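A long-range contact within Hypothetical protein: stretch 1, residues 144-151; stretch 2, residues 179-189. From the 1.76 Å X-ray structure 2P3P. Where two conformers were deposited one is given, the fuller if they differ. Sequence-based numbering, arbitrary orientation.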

# COMPACT_ATOMS: atom_id res chain seq x y z
N GLN A 144 10.17 -28.29 -4.31
CA GLN A 144 9.08 -29.08 -4.88
C GLN A 144 7.94 -29.34 -3.88
O GLN A 144 6.75 -29.30 -4.28
CB GLN A 144 9.63 -30.39 -5.53
CG GLN A 144 10.38 -30.06 -6.83
CD GLN A 144 11.25 -31.20 -7.44
OE1 GLN A 144 11.59 -32.19 -6.78
NE2 GLN A 144 11.59 -31.04 -8.74
N ALA A 145 8.28 -29.51 -2.61
CA ALA A 145 7.30 -29.72 -1.56
C ALA A 145 6.49 -28.45 -1.26
O ALA A 145 5.30 -28.52 -0.94
CB ALA A 145 7.98 -30.27 -0.28
N ILE A 146 7.12 -27.27 -1.35
CA ILE A 146 6.46 -25.99 -0.99
C ILE A 146 5.85 -25.29 -2.22
O ILE A 146 4.97 -24.46 -2.07
CB ILE A 146 7.48 -25.00 -0.37
CG1 ILE A 146 8.07 -25.56 0.92
CG2 ILE A 146 6.87 -23.55 -0.19
CD1 ILE A 146 7.04 -26.18 1.89
N TYR A 147 6.28 -25.67 -3.43
CA TYR A 147 5.96 -24.97 -4.67
C TYR A 147 4.49 -24.55 -4.76
O TYR A 147 4.16 -23.40 -5.00
CB TYR A 147 6.26 -25.86 -5.89
CG TYR A 147 5.90 -25.18 -7.17
CD1 TYR A 147 6.67 -24.10 -7.61
CD2 TYR A 147 4.77 -25.54 -7.91
CE1 TYR A 147 6.36 -23.43 -8.77
CE2 TYR A 147 4.46 -24.86 -9.09
CZ TYR A 147 5.27 -23.80 -9.51
OH TYR A 147 5.01 -23.08 -10.66
N ALA A 148 3.59 -25.51 -4.60
CA ALA A 148 2.16 -25.22 -4.74
C ALA A 148 1.62 -24.28 -3.64
O ALA A 148 0.55 -23.66 -3.82
CB ALA A 148 1.36 -26.51 -4.80
N SER A 149 2.36 -24.13 -2.53
CA SER A 149 1.96 -23.22 -1.48
C SER A 149 2.47 -21.77 -1.71
O SER A 149 2.12 -20.85 -0.94
CB SER A 149 2.38 -23.75 -0.12
OG SER A 149 1.57 -24.85 0.24
N LEU A 150 3.27 -21.56 -2.75
CA LEU A 150 3.90 -20.27 -3.03
C LEU A 150 2.92 -19.32 -3.71
O LEU A 150 3.17 -18.12 -3.75
CB LEU A 150 5.15 -20.47 -3.92
CG LEU A 150 6.41 -21.06 -3.26
CD1 LEU A 150 7.51 -21.24 -4.30
CD2 LEU A 150 6.91 -20.19 -2.10
N THR A 151 1.80 -19.86 -4.20
CA THR A 151 0.76 -19.08 -4.89
C THR A 151 -0.58 -19.43 -4.25
O THR A 151 -0.90 -20.61 -4.13
CB THR A 151 0.77 -19.43 -6.40
OG1 THR A 151 2.04 -19.10 -6.98
CG2 THR A 151 -0.34 -18.70 -7.13
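Stretch 2, residues 179-189: EEKPLAAIFLS

Stretch 2 lies on stretch 1 through a small, mainly apolar side-chain contact, centred on Ile146 and bordered on one flank by two waters that link Glu180 to stretch 1. The evidence for its apolar character is direct: no hydrogen bond crosses between the stretches, six pairs of apolar side chains meet across the contact, and the buried surface, both sides summed, is 361 Å².

The backbone of stretch 1 is helical at Gln144 to Ile146, continuing a helix that begins earlier in the chain. From Tyr147 to Leu150 phi and psi remain helical, but the regular bonding pattern is absent; the bonds present are from Ser149 N to Ile146 O (2.7 Å) and from Leu150 N to Tyr147 O (3.0 Å), both spanning three residues. Thr151, at phi/psi -129/131, is extended. In stretch 2 the helix includes Lys181 to Ala184, with four-residue bonds from Ala184 N to Glu180 O (3.1 Å) and from Ala185 N to Lys181 O (2.9 Å). Near the end of the segment, Phe187 N reaches Ala184 O at 3.0 Å and Leu188 N reaches the same Ala184 O at 2.8 Å, so one carbonyl accepts from two successive amides. Leu188 and Ser189 then take up extended phi/psi values.

The direction follows from the register. Ile146 CA lies 6.5 Å from Ala184 CA, and four residues further along each stretch Leu150 CA lies 9.3 Å from Leu188 CA. The pairing therefore advances in the same sense along both chains, while the backbones stand farther apart at the second pair.

Ile146 gives up 103 Å² to stretch 2, more than any other residue here, and its CA-to-CB bond points toward the partner. Its CD1 approaches Glu180 CB at 3.7 Å, its CG1 lies 3.9 Å from Leu183 CB and 4.1 Å from Ala184 CB, and its CG2 meets Phe187 CZ at 4.0 Å. One side chain thus touches four residues of stretch 2. Beside it, Ala145 CB packs against Leu183 CD1 at 3.8 Å.

Leu150 extends the apolar surface. Its CA-to-CB bond points sideways, yet the end of the side chain comes nearer: CD1 lies 4.0 Å from Phe187 CE1 and CD2 lies 3.8 Å from Leu188 CD2. Both Leu150 CD1 and Ile146 CG2 lie near the plane of the Phe187 ring, so these contacts are made at its edge.

The polar flank is bridged by solvent. Ser149 OG and Glu180 OE2 are 3.7 Å apart, with no direct hydrogen bond between them. Water 2 instead lies 2.9 Å from Ser149 OG and donates to Glu180 OE1 at 2.8 Å, while water 1 donates to Ala145 O at 3.1 Å and to Glu180 OE2 at 3.0 Å. Each carboxylate oxygen thus accepts from a different water.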

# COMPACT_ATOMS: atom_id res chain seq x y z
N GLU A 179 5.14 -27.40 9.87
CA GLU A 179 6.03 -28.43 9.32
C GLU A 179 6.59 -28.08 7.92
O GLU A 179 7.50 -28.77 7.39
CB GLU A 179 5.30 -29.78 9.26
CG GLU A 179 4.19 -29.91 8.21
CD GLU A 179 2.80 -29.42 8.68
OE1 GLU A 179 2.71 -28.63 9.66
OE2 GLU A 179 1.79 -29.84 8.07
N GLU A 180 6.06 -27.03 7.31
CA GLU A 180 6.54 -26.58 6.00
C GLU A 180 7.58 -25.49 6.12
O GLU A 180 8.40 -25.31 5.21
CB GLU A 180 5.40 -26.03 5.16
CG GLU A 180 4.42 -27.06 4.66
CD GLU A 180 3.22 -26.44 3.98
OE1 GLU A 180 2.75 -25.36 4.40
OE2 GLU A 180 2.74 -27.03 3.01
N LYS A 181 7.52 -24.73 7.21
CA LYS A 181 8.38 -23.56 7.32
C LYS A 181 9.86 -23.93 7.25
O LYS A 181 10.63 -23.24 6.57
CB LYS A 181 8.04 -22.70 8.54
CG LYS A 181 6.68 -21.98 8.40
CD LYS A 181 6.32 -21.17 9.62
CE LYS A 181 4.90 -20.62 9.49
NZ LYS A 181 4.49 -19.74 10.61
N PRO A 182 10.29 -25.02 7.88
CA PRO A 182 11.72 -25.39 7.72
C PRO A 182 12.18 -25.72 6.27
O PRO A 182 13.34 -25.50 5.94
CB PRO A 182 11.90 -26.57 8.68
CG PRO A 182 10.76 -26.43 9.66
CD PRO A 182 9.61 -25.92 8.83
N LEU A 183 11.26 -26.16 5.41
CA LEU A 183 11.62 -26.46 4.02
C LEU A 183 11.73 -25.15 3.29
O LEU A 183 12.74 -24.87 2.64
CB LEU A 183 10.58 -27.32 3.34
CG LEU A 183 10.34 -28.71 3.94
CD1 LEU A 183 9.13 -29.36 3.23
CD2 LEU A 183 11.62 -29.53 3.84
N ALA A 184 10.70 -24.31 3.43
CA ALA A 184 10.72 -23.00 2.82
C ALA A 184 11.90 -22.13 3.22
O ALA A 184 12.39 -21.32 2.42
CB ALA A 184 9.37 -22.30 3.11
N ALA A 185 12.40 -22.31 4.44
CA ALA A 185 13.44 -21.42 4.96
C ALA A 185 14.74 -21.48 4.15
O ALA A 185 15.55 -20.53 4.22
CB ALA A 185 13.73 -21.76 6.45
N ILE A 186 14.98 -22.59 3.46
CA ILE A 186 16.22 -22.74 2.68
C ILE A 186 16.23 -21.90 1.43
O ILE A 186 17.32 -21.71 0.85
CB ILE A 186 16.58 -24.23 2.32
CG1 ILE A 186 15.74 -24.80 1.19
CG2 ILE A 186 16.44 -25.11 3.53
CD1 ILE A 186 16.30 -26.12 0.59
N PHE A 187 15.05 -21.44 0.99
CA PHE A 187 14.97 -20.68 -0.25
C PHE A 187 14.08 -19.41 -0.24
O PHE A 187 14.32 -18.52 -1.02
CB PHE A 187 14.61 -21.60 -1.40
CG PHE A 187 13.16 -21.97 -1.47
CD1 PHE A 187 12.26 -21.17 -2.18
CD2 PHE A 187 12.69 -23.11 -0.83
CE1 PHE A 187 10.94 -21.52 -2.26
CE2 PHE A 187 11.36 -23.46 -0.90
CZ PHE A 187 10.49 -22.66 -1.58
N LEU A 188 13.09 -19.33 0.65
CA LEU A 188 12.17 -18.21 0.67
C LEU A 188 12.50 -17.21 1.78
O LEU A 188 12.40 -17.55 2.99
CB LEU A 188 10.77 -18.71 0.94
CG LEU A 188 9.71 -17.66 0.79
CD1 LEU A 188 9.86 -16.88 -0.60
CD2 LEU A 188 8.31 -18.36 0.90
N SER A 189 12.89 -16.01 1.40
CA SER A 189 13.45 -15.05 2.34
C SER A 189 12.36 -14.09 2.77
O SER A 189 11.59 -13.61 1.96
CB SER A 189 14.58 -14.21 1.72
OG SER A 189 14.93 -13.10 2.55
O HOH W 1 3.93 -29.39 1.69
O HOH W 2 0.71 -24.23 2.94